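Local coordinates for protein adenylate isopentenyltransferase (PDB 3A8T) that transfers an isopentenyl group from dimethylallyl diphosphate to AMP, ADP or ATP, a step in the making of the plant hormone cytokinin, at residues 238-241 against 242-246. Residues are numbered along the deposited sequence; the frame is centred on the assembly and turned at random.
Sequences DRYF and EKFRP
One face of the Tyr240 ring is covered by Phe244, whose CB makes a CH-pi contact 4.3 Å from the Tyr240 ring centroid, while Pro246 CG lies over a face of the Phe241 ring and Phe244 O sits at that ring's edge, in its plane. These contacts belong to the C-terminal end of helix 234-243, where the chain leaves the helix. A chi1 of 173° sets Tyr240 CG opposite the backbone N and beside the carbonyl carbon, which brings CE1 within 3.9 Å of Phe244 CD2; the two rings meet obliquely. Broad rings suit Tyr240 and Phe244, which meet each other and helix 257-289 at once, Tyr240 edge-to-face with Phe264. Were Tyr240 an alanine, Phe244 CB and Phe264 would probably lose the ring they share. Phe241 offers a face to the compact, rigid Pro246, turned across it with CG 3.7 Å from Phe241 CD1, and both touch Ala208 of helix 203-210. Phe244 N bonds Tyr240 O, an i to i+4 helical bond, 2.9 Å long and nearly straight at 168°. Beyond it the long, charged Arg245 pairs NH2 with Glu242 OE1 and sends NE to Glu242 O at 3.0 Å, the acceptor in the guanidinium plane but NE above the carbonyl plane.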
# COMPACT_ATOMS: atom_id res chain seq x y z
N ASP A 238 -16.17 10.28 6.26
CA ASP A 238 -16.57 11.71 6.37
C ASP A 238 -18.08 11.81 6.05
O ASP A 238 -18.84 12.57 6.66
CB ASP A 238 -15.77 12.61 5.42
CG ASP A 238 -14.33 12.86 5.90
OD1 ASP A 238 -14.02 12.54 7.08
OD2 ASP A 238 -13.50 13.37 5.11
N ARG A 239 -18.53 11.01 5.09
CA ARG A 239 -19.93 11.04 4.74
C ARG A 239 -20.75 10.59 5.96
O ARG A 239 -21.75 11.19 6.29
CB ARG A 239 -20.14 10.12 3.56
CG ARG A 239 -21.52 10.04 2.99
CD ARG A 239 -21.42 9.74 1.49
NE ARG A 239 -22.75 9.54 0.98
CZ ARG A 239 -23.62 10.53 0.84
NH1 ARG A 239 -23.28 11.78 1.13
NH2 ARG A 239 -24.85 10.25 0.48
N TYR A 240 -20.28 9.57 6.66
CA TYR A 240 -20.94 9.09 7.86
C TYR A 240 -20.86 10.12 8.99
O TYR A 240 -21.85 10.45 9.58
CB TYR A 240 -20.30 7.80 8.32
CG TYR A 240 -20.79 7.33 9.64
CD1 TYR A 240 -21.94 6.55 9.74
CD2 TYR A 240 -20.11 7.65 10.80
CE1 TYR A 240 -22.39 6.09 10.96
CE2 TYR A 240 -20.57 7.19 12.03
CZ TYR A 240 -21.70 6.41 12.10
OH TYR A 240 -22.11 5.93 13.33
N PHE A 241 -19.68 10.65 9.28
CA PHE A 241 -19.57 11.63 10.35
C PHE A 241 -20.37 12.91 10.00
O PHE A 241 -20.73 13.69 10.86
CB PHE A 241 -18.08 12.00 10.58
CG PHE A 241 -17.22 10.86 11.03
CD1 PHE A 241 -17.56 10.08 12.12
CD2 PHE A 241 -16.01 10.58 10.37
CE1 PHE A 241 -16.72 9.04 12.56
CE2 PHE A 241 -15.17 9.51 10.84
CZ PHE A 241 -15.52 8.77 11.91
N GLU A 242 -20.63 13.13 8.73
CA GLU A 242 -21.41 14.29 8.33
C GLU A 242 -22.68 14.31 9.13
O GLU A 242 -23.06 15.31 9.74
CB GLU A 242 -21.77 14.22 6.84
CG GLU A 242 -22.24 15.55 6.35
CD GLU A 242 -21.29 16.64 6.82
OE1 GLU A 242 -21.76 17.67 7.33
OE2 GLU A 242 -20.07 16.44 6.69
N LYS A 243 -23.33 13.16 9.12
CA LYS A 243 -24.56 12.97 9.86
C LYS A 243 -24.36 12.64 11.31
O LYS A 243 -25.10 13.15 12.15
CB LYS A 243 -25.41 11.92 9.18
CG LYS A 243 -26.10 12.47 7.93
CD LYS A 243 -26.92 11.41 7.24
CE LYS A 243 -26.10 10.12 7.01
NZ LYS A 243 -24.70 10.46 6.52
N PHE A 244 -23.37 11.80 11.62
CA PHE A 244 -23.11 11.39 13.00
C PHE A 244 -21.72 11.77 13.49
O PHE A 244 -20.78 10.97 13.47
CB PHE A 244 -23.35 9.91 13.08
CG PHE A 244 -24.73 9.52 12.67
CD1 PHE A 244 -25.82 9.79 13.49
CD2 PHE A 244 -24.96 8.92 11.47
CE1 PHE A 244 -27.10 9.45 13.12
CE2 PHE A 244 -26.26 8.57 11.09
CZ PHE A 244 -27.33 8.84 11.92
N ARG A 245 -21.60 13.03 13.92
CA ARG A 245 -20.32 13.56 14.37
C ARG A 245 -19.77 12.67 15.45
O ARG A 245 -20.52 12.07 16.19
CB ARG A 245 -20.47 15.01 14.89
CG ARG A 245 -21.04 16.03 13.88
CD ARG A 245 -20.37 15.97 12.49
NE ARG A 245 -21.06 16.74 11.45
CZ ARG A 245 -20.76 18.01 11.17
NH1 ARG A 245 -19.80 18.59 11.88
NH2 ARG A 245 -21.42 18.70 10.22
N PRO A 246 -18.44 12.55 15.53
CA PRO A 246 -17.75 11.71 16.53
C PRO A 246 -18.17 11.95 18.02
O PRO A 246 -17.99 13.02 18.58
CB PRO A 246 -16.28 12.03 16.26
CG PRO A 246 -16.28 12.32 14.79
CD PRO A 246 -17.48 13.16 14.60